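Local coordinates for protein retinol dehydratase (Spodoptera frugiperda, PDB 1FMJ) that binds retinol and adenosine-3'-5'-diphosphate within a sulfotransferase fold and acts as a dehydratase on retinol, at residues Y103-G108 / K162-L167; F67-Q72 / M180-R185. One frame throughout, in Å; residues are numbered along the deposited sequence.

Interaction 1 of 2, residues Y103-G108 / K162-L167; sequences YIYLDG and KTHLPL. With RTL (retinol), chain H.
Tyr103 sets the edge of its ring, at CD2, against Lys162 N where the short outermost strand 104-105 joins strand 160-163 in the parallel sheet of this sulfotransferase fold. Its ring also meets that of Phe160, and its hydroxyl is hydrogen-bonded to Gln80 O in helix 76-87. Ile104 O receives Lys162 N in an almost straight bond (2.9 Å, 173°), while its side chain turns away onto Leu149 and Leu150 of helix 146-152. Tyr105 forms the parallel bridge with Lys162, and both side chains leave by the same face of the sheet. With CG anti to the backbone N (chi1 -172°), the tyrosine ring meets the extended lysine chain: Lys162 CE lies 3.8 Å above the plane of the Tyr105 ring, over its centre, and Lys162 NZ makes a cation-pi contact 4.2 Å from the Tyr105 ring centroid. Gly108 CA covers the opposite face, brought there by the type I turn from Tyr105 to Gly108. Tyr105, Lys162 and His164 line the retinol pocket. Lys162 NZ donates to retinol O1, and His164 NE2 shares a second bond of 2.9 Å with that retinol O1, which lies in the imidazole plane. The Tyr105 and His164 rings stand nearly perpendicular, and Tyr105 OH comes within 3.2 Å of retinol C15. Leu106 N returns to Lys162 O, completing the backbone pairing. At buried Asp107 the carboxylate grips the end of the strand: His164 N reaches Asp107 OD1 on the syn side at 3.0 Å, and Thr163 OG1 gives its proton to the same oxygen from above the carboxylate plane at 2.9 Å. Thr163 OG1 in turn accepts from Leu165 N, an ST turn, and Leu165 CG packs 3.7 Å from Asp107 CB.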
ATOM      1  N   TYR A 103     -12.990   1.245  -3.733  1.00 18.21           N
ATOM      2  CA  TYR A 103     -11.905   0.377  -4.172  1.00 17.84           C
ATOM      3  C   TYR A 103     -11.904  -0.939  -3.402  1.00 17.63           C
ATOM      4  O   TYR A 103     -12.271  -0.984  -2.231  1.00 15.82           O
ATOM      5  CB  TYR A 103     -10.542   1.041  -3.930  1.00 17.56           C
ATOM      6  CG  TYR A 103     -10.109   2.045  -4.972  1.00 15.31           C
ATOM      7  CD1 TYR A 103     -10.618   3.338  -4.987  1.00 15.52           C
ATOM      8  CD2 TYR A 103      -9.160   1.700  -5.928  1.00 17.07           C
ATOM      9  CE1 TYR A 103     -10.186   4.266  -5.928  1.00 13.36           C
ATOM     10  CE2 TYR A 103      -8.721   2.618  -6.875  1.00 14.37           C
ATOM     11  CZ  TYR A 103      -9.239   3.896  -6.866  1.00 13.27           C
ATOM     12  OH  TYR A 103      -8.788   4.793  -7.794  1.00 12.62           O
ATOM     13  N   ILE A 104     -11.495  -2.009  -4.068  1.00 17.99           N
ATOM     14  CA  ILE A 104     -11.376  -3.292  -3.403  1.00 18.19           C
ATOM     15  C   ILE A 104      -9.892  -3.384  -3.111  1.00 18.15           C
ATOM     16  O   ILE A 104      -9.059  -3.174  -3.994  1.00 17.54           O
ATOM     17  CB  ILE A 104     -11.769  -4.473  -4.300  1.00 21.18           C
ATOM     18  CG1 ILE A 104     -13.282  -4.475  -4.523  1.00 21.17           C
ATOM     19  CG2 ILE A 104     -11.307  -5.796  -3.650  1.00 19.98           C
ATOM     20  CD1 ILE A 104     -13.760  -5.575  -5.432  1.00 21.86           C
ATOM     21  N   TYR A 105      -9.571  -3.658  -1.859  1.00 17.12           N
ATOM     22  CA  TYR A 105      -8.196  -3.781  -1.431  1.00 17.91           C
ATOM     23  C   TYR A 105      -7.873  -5.252  -1.644  1.00 16.65           C
ATOM     24  O   TYR A 105      -8.202  -6.087  -0.816  1.00 16.57           O
ATOM     25  CB  TYR A 105      -8.099  -3.391   0.045  1.00 18.30           C
ATOM     26  CG  TYR A 105      -6.700  -3.285   0.595  1.00 18.34           C
ATOM     27  CD1 TYR A 105      -6.493  -2.853   1.900  1.00 18.88           C
ATOM     28  CD2 TYR A 105      -5.590  -3.637  -0.169  1.00 17.99           C
ATOM     29  CE1 TYR A 105      -5.217  -2.774   2.443  1.00 18.49           C
ATOM     30  CE2 TYR A 105      -4.309  -3.566   0.360  1.00 18.55           C
ATOM     31  CZ  TYR A 105      -4.131  -3.132   1.672  1.00 18.35           C
ATOM     32  OH  TYR A 105      -2.872  -3.063   2.220  1.00 16.83           O
ATOM     33  N   LEU A 106      -7.244  -5.552  -2.778  1.00 16.63           N
ATOM     34  CA  LEU A 106      -6.899  -6.919  -3.149  1.00 16.03           C
ATOM     35  C   LEU A 106      -6.162  -7.729  -2.082  1.00 17.11           C
ATOM     36  O   LEU A 106      -6.567  -8.853  -1.756  1.00 17.87           O
ATOM     37  CB  LEU A 106      -6.086  -6.899  -4.450  1.00 17.26           C
ATOM     38  CG  LEU A 106      -5.799  -8.258  -5.104  1.00 16.39           C
ATOM     39  CD1 LEU A 106      -7.099  -9.028  -5.283  1.00 15.73           C
ATOM     40  CD2 LEU A 106      -5.110  -8.043  -6.447  1.00 15.26           C
ATOM     41  N   ASP A 107      -5.085  -7.169  -1.534  1.00 15.71           N
ATOM     42  CA  ASP A 107      -4.315  -7.878  -0.523  1.00 15.75           C
ATOM     43  C   ASP A 107      -4.596  -7.482   0.931  1.00 15.59           C
ATOM     44  O   ASP A 107      -3.862  -7.869   1.833  1.00 16.04           O
ATOM     45  CB  ASP A 107      -2.809  -7.769  -0.834  1.00 13.91           C
ATOM     46  CG  ASP A 107      -2.353  -6.343  -1.126  1.00 15.09           C
ATOM     47  OD1 ASP A 107      -2.983  -5.654  -1.955  1.00 13.94           O
ATOM     48  OD2 ASP A 107      -1.334  -5.919  -0.541  1.00 14.94           O
ATOM     49  N   GLY A 108      -5.664  -6.724   1.161  1.00 15.99           N
ATOM     50  CA  GLY A 108      -5.986  -6.319   2.520  1.00 16.78           C
ATOM     51  C   GLY A 108      -6.271  -7.467   3.485  1.00 17.22           C
ATOM     52  O   GLY A 108      -5.864  -7.449   4.649  1.00 17.39           O
ATOM     53  N   LYS A 162      -7.147  -1.664  -5.476  1.00 14.66           N
ATOM     54  CA  LYS A 162      -5.994  -1.121  -4.771  1.00 15.93           C
ATOM     55  C   LYS A 162      -5.155  -2.321  -4.375  1.00 15.82           C
ATOM     56  O   LYS A 162      -5.695  -3.321  -3.908  1.00 15.86           O
ATOM     57  CB  LYS A 162      -6.435  -0.385  -3.507  1.00 17.45           C
ATOM     58  CG  LYS A 162      -5.330  -0.206  -2.478  1.00 19.05           C
ATOM     59  CD  LYS A 162      -5.885   0.342  -1.177  1.00 18.04           C
ATOM     60  CE  LYS A 162      -4.827   0.395  -0.106  1.00 19.17           C
ATOM     61  NZ  LYS A 162      -5.362   0.959   1.152  1.00 20.23           N
ATOM     62  N   THR A 163      -3.845  -2.248  -4.564  1.00 14.96           N
ATOM     63  CA  THR A 163      -3.013  -3.376  -4.178  1.00 15.29           C
ATOM     64  C   THR A 163      -1.576  -2.990  -3.897  1.00 15.43           C
ATOM     65  O   THR A 163      -1.055  -2.015  -4.448  1.00 15.23           O
ATOM     66  CB  THR A 163      -3.008  -4.496  -5.268  1.00 14.91           C
ATOM     67  OG1 THR A 163      -2.328  -5.652  -4.757  1.00 15.18           O
ATOM     68  CG2 THR A 163      -2.277  -4.034  -6.515  1.00 15.23           C
ATOM     69  N   HIS A 164      -0.945  -3.758  -3.018  1.00 14.85           N
ATOM     70  CA  HIS A 164       0.450  -3.551  -2.693  1.00 15.99           C
ATOM     71  C   HIS A 164       1.187  -4.810  -3.152  1.00 16.62           C
ATOM     72  O   HIS A 164       2.316  -5.063  -2.762  1.00 17.30           O
ATOM     73  CB  HIS A 164       0.637  -3.314  -1.187  1.00 13.55           C
ATOM     74  CG  HIS A 164      -0.069  -2.092  -0.680  1.00 16.26           C
ATOM     75  ND1 HIS A 164       0.070  -0.854  -1.271  1.00 16.36           N
ATOM     76  CD2 HIS A 164      -0.928  -1.920   0.353  1.00 17.17           C
ATOM     77  CE1 HIS A 164      -0.673   0.028  -0.624  1.00 17.99           C
ATOM     78  NE2 HIS A 164      -1.289  -0.593   0.365  1.00 17.35           N
ATOM     79  N   LEU A 165       0.538  -5.612  -3.991  1.00 17.21           N
ATOM     80  CA  LEU A 165       1.204  -6.815  -4.472  1.00 18.10           C
ATOM     81  C   LEU A 165       2.085  -6.509  -5.673  1.00 17.69           C
ATOM     82  O   LEU A 165       1.689  -5.764  -6.570  1.00 15.71           O
ATOM     83  CB  LEU A 165       0.184  -7.898  -4.852  1.00 18.04           C
ATOM     84  CG  LEU A 165      -0.552  -8.553  -3.675  1.00 19.04           C
ATOM     85  CD1 LEU A 165      -1.536  -9.585  -4.183  1.00 19.14           C
ATOM     86  CD2 LEU A 165       0.453  -9.189  -2.734  1.00 18.32           C
ATOM     87  N   PRO A 166       3.314  -7.049  -5.681  1.00 18.29           N
ATOM     88  CA  PRO A 166       4.227  -6.826  -6.802  1.00 19.36           C
ATOM     89  C   PRO A 166       3.622  -7.566  -7.998  1.00 20.31           C
ATOM     90  O   PRO A 166       2.860  -8.520  -7.818  1.00 20.68           O
ATOM     91  CB  PRO A 166       5.539  -7.447  -6.309  1.00 19.30           C
ATOM     92  CG  PRO A 166       5.079  -8.531  -5.400  1.00 19.12           C
ATOM     93  CD  PRO A 166       3.960  -7.860  -4.633  1.00 18.60           C
ATOM     94  N   LEU A 167       3.939  -7.120  -9.206  1.00 20.36           N
ATOM     95  CA  LEU A 167       3.386  -7.733 -10.407  1.00 21.89           C
ATOM     96  C   LEU A 167       3.548  -9.247 -10.532  1.00 22.52           C
ATOM     97  O   LEU A 167       2.660  -9.909 -11.058  1.00 23.25           O
ATOM     98  CB  LEU A 167       3.962  -7.054 -11.660  1.00 21.94           C
ATOM     99  CG  LEU A 167       3.687  -5.550 -11.819  1.00 22.87           C
ATOM    100  CD1 LEU A 167       4.248  -5.063 -13.157  1.00 20.58           C
ATOM    101  CD2 LEU A 167       2.182  -5.273 -11.746  1.00 21.96           C
TER
HETATM  102  C1  RTL H 401      -6.002  -4.961  12.703  1.00 47.83           C
HETATM  103  C2  RTL H 401      -5.789  -6.276  13.520  1.00 47.44           C
HETATM  104  C3  RTL H 401      -6.701  -7.411  13.070  1.00 47.74           C
HETATM  105  C4  RTL H 401      -7.815  -7.528  12.032  1.00 47.50           C
HETATM  106  C5  RTL H 401      -7.887  -6.158  11.354  1.00 47.50           C
HETATM  107  C6  RTL H 401      -7.123  -5.006  11.597  1.00 47.80           C
HETATM  108  C7  RTL H 401      -7.304  -3.740  10.837  1.00 48.42           C
HETATM  109  C8  RTL H 401      -6.751  -3.494   9.613  1.00 49.41           C
HETATM  110  C9  RTL H 401      -6.922  -2.247   8.855  1.00 49.90           C
HETATM  111  C10 RTL H 401      -6.294  -2.155   7.627  1.00 49.81           C
HETATM  112  C11 RTL H 401      -6.275  -1.049   6.644  1.00 48.76           C
HETATM  113  C12 RTL H 401      -4.998  -0.779   6.210  1.00 47.39           C
HETATM  114  C13 RTL H 401      -4.379   0.178   5.270  1.00 46.03           C
HETATM  115  C14 RTL H 401      -3.095   0.416   4.868  1.00 44.29           C
HETATM  116  C15 RTL H 401      -2.596  -0.244   3.651  1.00 42.65           C
HETATM  117  O1  RTL H 401      -2.848   0.488   2.528  1.00 40.72           O
HETATM  118  C16 RTL H 401      -4.577  -4.764  12.147  1.00 47.39           C
HETATM  119  C17 RTL H 401      -6.237  -3.918  13.806  1.00 47.78           C
HETATM  120  C18 RTL H 401      -9.007  -6.173  10.302  1.00 47.47           C
HETATM  121  C19 RTL H 401      -7.775  -1.106   9.441  1.00 50.05           C
HETATM  122  C20 RTL H 401      -5.524   1.028   4.695  1.00 45.97           C

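Interaction 2 of 2, residues F67-Q72 / M180-R185; sequences FVASYQ and MVYLAR. With A3P (adenosine-3'-5'-diphosphate), chain G.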
ATOM      1  N   PHE A  67      -6.227  -0.454 -11.837  1.00 14.99           N
ATOM      2  CA  PHE A  67      -5.486  -0.764 -10.615  1.00 15.06           C
ATOM      3  C   PHE A  67      -4.593   0.364 -10.152  1.00 14.80           C
ATOM      4  O   PHE A  67      -3.979   1.057 -10.957  1.00 16.27           O
ATOM      5  CB  PHE A  67      -4.563  -1.973 -10.814  1.00 14.42           C
ATOM      6  CG  PHE A  67      -5.255  -3.301 -10.810  1.00 14.30           C
ATOM      7  CD1 PHE A  67      -6.190  -3.624 -11.782  1.00 13.32           C
ATOM      8  CD2 PHE A  67      -4.910  -4.261  -9.862  1.00 12.35           C
ATOM      9  CE1 PHE A  67      -6.768  -4.885 -11.812  1.00 12.63           C
ATOM     10  CE2 PHE A  67      -5.484  -5.526  -9.887  1.00 13.58           C
ATOM     11  CZ  PHE A  67      -6.417  -5.838 -10.868  1.00 13.16           C
ATOM     12  N   VAL A  68      -4.519   0.534  -8.841  1.00 15.64           N
ATOM     13  CA  VAL A  68      -3.616   1.502  -8.252  1.00 16.22           C
ATOM     14  C   VAL A  68      -2.752   0.597  -7.381  1.00 16.64           C
ATOM     15  O   VAL A  68      -3.238  -0.023  -6.422  1.00 15.92           O
ATOM     16  CB  VAL A  68      -4.354   2.541  -7.402  1.00 16.90           C
ATOM     17  CG1 VAL A  68      -3.347   3.490  -6.771  1.00 17.42           C
ATOM     18  CG2 VAL A  68      -5.324   3.323  -8.281  1.00 16.53           C
ATOM     19  N   ALA A  69      -1.479   0.497  -7.743  1.00 15.46           N
ATOM     20  CA  ALA A  69      -0.549  -0.371  -7.043  1.00 16.19           C
ATOM     21  C   ALA A  69       0.650   0.411  -6.548  1.00 14.92           C
ATOM     22  O   ALA A  69       0.936   1.505  -7.037  1.00 16.71           O
ATOM     23  CB  ALA A  69      -0.095  -1.501  -7.972  1.00 16.49           C
ATOM     24  N   SER A  70       1.357  -0.157  -5.586  1.00 14.71           N
ATOM     25  CA  SER A  70       2.514   0.521  -5.022  1.00 14.93           C
ATOM     26  C   SER A  70       3.047  -0.245  -3.845  1.00 15.13           C
ATOM     27  O   SER A  70       2.390  -1.158  -3.343  1.00 15.87           O
ATOM     28  CB  SER A  70       2.093   1.883  -4.479  1.00 14.11           C
ATOM     29  OG  SER A  70       1.199   1.671  -3.394  1.00 14.74           O
ATOM     30  N   TYR A  71       4.246   0.119  -3.403  1.00 16.16           N
ATOM     31  CA  TYR A  71       4.750  -0.476  -2.184  1.00 16.31           C
ATOM     32  C   TYR A  71       4.038   0.481  -1.212  1.00 16.85           C
ATOM     33  O   TYR A  71       3.973   1.684  -1.474  1.00 17.61           O
ATOM     34  CB  TYR A  71       6.256  -0.331  -2.021  1.00 16.23           C
ATOM     35  CG  TYR A  71       6.660  -0.885  -0.682  1.00 16.37           C
ATOM     36  CD1 TYR A  71       6.812  -2.257  -0.494  1.00 16.84           C
ATOM     37  CD2 TYR A  71       6.707  -0.059   0.439  1.00 15.20           C
ATOM     38  CE1 TYR A  71       6.984  -2.797   0.782  1.00 17.06           C
ATOM     39  CE2 TYR A  71       6.874  -0.586   1.712  1.00 16.88           C
ATOM     40  CZ  TYR A  71       7.003  -1.955   1.877  1.00 16.92           C
ATOM     41  OH  TYR A  71       7.074  -2.476   3.145  1.00 20.00           O
ATOM     42  N   GLN A  72       3.508  -0.027  -0.110  1.00 16.56           N
ATOM     43  CA  GLN A  72       2.757   0.825   0.817  1.00 16.63           C
ATOM     44  C   GLN A  72       3.412   2.123   1.283  1.00 16.55           C
ATOM     45  O   GLN A  72       4.630   2.206   1.435  1.00 15.55           O
ATOM     46  CB  GLN A  72       2.321   0.027   2.050  1.00 15.74           C
ATOM     47  CG  GLN A  72       3.467  -0.531   2.891  1.00 16.20           C
ATOM     48  CD  GLN A  72       3.026  -0.862   4.314  1.00 18.32           C
ATOM     49  OE1 GLN A  72       3.392  -0.171   5.271  1.00 21.65           O
ATOM     50  NE2 GLN A  72       2.226  -1.912   4.458  1.00 18.20           N
ATOM     51  N   MET A 180      -3.007   0.241 -15.060  1.00 18.65           N
ATOM     52  CA  MET A 180      -2.444   0.319 -13.719  1.00 17.47           C
ATOM     53  C   MET A 180      -1.588   1.556 -13.528  1.00 17.28           C
ATOM     54  O   MET A 180      -0.843   1.952 -14.428  1.00 17.33           O
ATOM     55  CB  MET A 180      -1.593  -0.930 -13.434  1.00 17.95           C
ATOM     56  CG  MET A 180      -0.729  -0.847 -12.156  1.00 15.97           C
ATOM     57  SD  MET A 180       0.201  -2.384 -11.792  1.00 19.60           S
ATOM     58  CE  MET A 180      -1.152  -3.459 -11.320  1.00 17.96           C
ATOM     59  N   VAL A 181      -1.719   2.178 -12.358  1.00 16.84           N
ATOM     60  CA  VAL A 181      -0.911   3.341 -12.012  1.00 14.93           C
ATOM     61  C   VAL A 181      -0.105   2.873 -10.814  1.00 15.57           C
ATOM     62  O   VAL A 181      -0.667   2.528  -9.778  1.00 16.22           O
ATOM     63  CB  VAL A 181      -1.764   4.558 -11.601  1.00 13.86           C
ATOM     64  CG1 VAL A 181      -0.851   5.753 -11.329  1.00 12.93           C
ATOM     65  CG2 VAL A 181      -2.745   4.905 -12.710  1.00 14.12           C
ATOM     66  N   TYR A 182       1.211   2.842 -10.957  1.00 14.50           N
ATOM     67  CA  TYR A 182       2.059   2.390  -9.876  1.00 14.57           C
ATOM     68  C   TYR A 182       2.845   3.550  -9.304  1.00 14.50           C
ATOM     69  O   TYR A 182       3.497   4.307 -10.032  1.00 13.08           O
ATOM     70  CB  TYR A 182       3.012   1.309 -10.374  1.00 14.67           C
ATOM     71  CG  TYR A 182       3.940   0.766  -9.317  1.00 14.71           C
ATOM     72  CD1 TYR A 182       3.674  -0.441  -8.682  1.00 15.48           C
ATOM     73  CD2 TYR A 182       5.108   1.451  -8.972  1.00 15.83           C
ATOM     74  CE1 TYR A 182       4.553  -0.969  -7.727  1.00 15.61           C
ATOM     75  CE2 TYR A 182       5.987   0.941  -8.023  1.00 15.85           C
ATOM     76  CZ  TYR A 182       5.708  -0.270  -7.409  1.00 16.33           C
ATOM     77  OH  TYR A 182       6.611  -0.791  -6.507  1.00 16.73           O
ATOM     78  N   LEU A 183       2.776   3.683  -7.988  1.00 14.28           N
ATOM     79  CA  LEU A 183       3.481   4.748  -7.292  1.00 15.76           C
ATOM     80  C   LEU A 183       4.711   4.245  -6.553  1.00 16.00           C
ATOM     81  O   LEU A 183       4.682   3.181  -5.920  1.00 16.45           O
ATOM     82  CB  LEU A 183       2.546   5.440  -6.302  1.00 15.81           C
ATOM     83  CG  LEU A 183       1.901   6.755  -6.762  1.00 16.08           C
ATOM     84  CD1 LEU A 183       2.980   7.803  -6.989  1.00 16.72           C
ATOM     85  CD2 LEU A 183       1.095   6.525  -8.035  1.00 17.52           C
ATOM     86  N   ALA A 184       5.788   5.021  -6.661  1.00 16.48           N
ATOM     87  CA  ALA A 184       7.059   4.738  -6.002  1.00 16.56           C
ATOM     88  C   ALA A 184       7.423   6.000  -5.232  1.00 16.82           C
ATOM     89  O   ALA A 184       7.001   7.100  -5.587  1.00 17.90           O
ATOM     90  CB  ALA A 184       8.143   4.410  -7.018  1.00 16.95           C
ATOM     91  N   ARG A 185       8.206   5.839  -4.178  1.00 17.14           N
ATOM     92  CA  ARG A 185       8.597   6.963  -3.340  1.00 17.40           C
ATOM     93  C   ARG A 185       9.948   6.636  -2.717  1.00 16.96           C
ATOM     94  O   ARG A 185      10.267   5.468  -2.508  1.00 17.36           O
ATOM     95  CB  ARG A 185       7.547   7.148  -2.240  1.00 16.91           C
ATOM     96  CG  ARG A 185       7.755   8.356  -1.330  1.00 15.43           C
ATOM     97  CD  ARG A 185       6.732   8.351  -0.198  1.00 15.31           C
ATOM     98  NE  ARG A 185       6.862   9.541   0.640  1.00 14.63           N
ATOM     99  CZ  ARG A 185       6.161   9.769   1.745  1.00 16.26           C
ATOM    100  NH1 ARG A 185       5.258   8.886   2.172  1.00 12.63           N
ATOM    101  NH2 ARG A 185       6.364  10.894   2.423  1.00 15.56           N
TER
HETATM  102  P1  A3P G 400       3.619  10.425   5.219  1.00 19.06           P
HETATM  103  O1P A3P G 400       3.561   9.355   6.230  1.00 16.83           O
HETATM  104  O2P A3P G 400       2.881  11.628   5.660  1.00 17.81           O
HETATM  105  O3P A3P G 400       5.015  10.778   4.923  1.00 18.66           O
HETATM  106  P2  A3P G 400      -0.296   5.526   0.953  1.00 21.28           P
HETATM  107  O4P A3P G 400      -1.580   6.139   0.575  1.00 20.76           O
HETATM  108  O5P A3P G 400       0.270   4.760  -0.177  1.00 21.66           O
HETATM  109  O6P A3P G 400      -0.487   4.654   2.147  1.00 21.62           O
HETATM  110  O5' A3P G 400       0.726   6.671   1.327  1.00 19.11           O
HETATM  111  C5' A3P G 400       0.483   7.570   2.396  1.00 18.13           C
HETATM  112  C4' A3P G 400       1.473   8.738   2.367  1.00 18.27           C
HETATM  113  O4' A3P G 400       0.937   9.754   1.472  1.00 18.03           O
HETATM  114  C3' A3P G 400       1.609   9.425   3.727  1.00 19.24           C
HETATM  115  O3' A3P G 400       2.970   9.897   3.868  1.00 17.53           O
HETATM  116  C2' A3P G 400       0.527  10.481   3.635  1.00 19.22           C
HETATM  117  O2' A3P G 400       0.504  11.506   4.624  1.00 20.35           O
HETATM  118  C1' A3P G 400       0.742  10.967   2.210  1.00 19.09           C
HETATM  119  N9  A3P G 400      -0.414  11.702   1.681  1.00 18.07           N
HETATM  120  C8  A3P G 400      -1.759  11.368   1.707  1.00 18.71           C
HETATM  121  N7  A3P G 400      -2.554  12.239   1.144  1.00 19.54           N
HETATM  122  C5  A3P G 400      -1.687  13.232   0.706  1.00 19.40           C
HETATM  123  C6  A3P G 400      -1.882  14.475   0.009  1.00 20.30           C
HETATM  124  N6  A3P G 400      -3.084  14.920  -0.372  1.00 19.88           N
HETATM  125  N1  A3P G 400      -0.761  15.249  -0.284  1.00 19.18           N
HETATM  126  C2  A3P G 400       0.491  14.829   0.089  1.00 20.75           C
HETATM  127  N3  A3P G 400       0.802  13.673   0.753  1.00 17.53           N
HETATM  128  C4  A3P G 400      -0.341  12.918   1.032  1.00 18.88           C
HETATM  129  O   HOH W   1       6.348   1.333  -4.851  1.00 16.18           O
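Met180 starts with CG anti to its backbone N (chi1 169°), and its bend at chi3 (-70°) brings CE to 3.8 Å from Phe67 CB, while Tyr182 CG is also anti to N, and its ring comes against Ala69 and Ser70. These groups sit on parallel strands 66-70 and 179-184, inner neighbours in the sheet of the P-loop-type sulfotransferase fold. Three backbone bonds tie them: Val181 N to Phe67 O, Ala69 N to Val181 O and Leu183 N to Ala69 O. Ala69 CB touches both Met180 SD and Tyr182 CD1. Ser70 CA lies over one face of the Tyr182 ring, 3.7 Å above the plane and offset toward the rim, a CH-pi contact. Past the last direct bond a water continues the link, accepting from Tyr71 N at 2.8 Å and donating to Leu183 O at 2.7 Å; Tyr182 OH has His230 as its main partner. Farther on, the extended Arg185 chain carries its guanidinium to the nucleotide. There NH1, which also bonds to Arg73 O, donates to O3' of A3P, and Arg185 NH2 meets A3P O3P at 2.8 Å.

Overall arrangement
Both contacts are buried in one parallel sheet, interaction 2 at inner strands 66-70 and 179-184, interaction 1 at the edge where strand 104-105 flanks strand 160-163. They meet because strands 160-163 and 66-70 are neighbours: Thr163 N probably bonds to Val68 O, His164 ND1 to Ser70 O, and Thr163 CG2 packs on Ala69 CB. In sequence, both segments of interaction 1 fall between the two segments of interaction 2. Their chemistry follows their place: 67-72 / 180-185 is mainly regular backbone pairing with apolar side chains and reaches the nucleotide at Arg185, whereas 103-108 / 162-167 pairs briefly and relies on polar and aromatic side chains, with Lys162 and His164 bonding to the retinol hydroxyl and Asp107 holding the strand end.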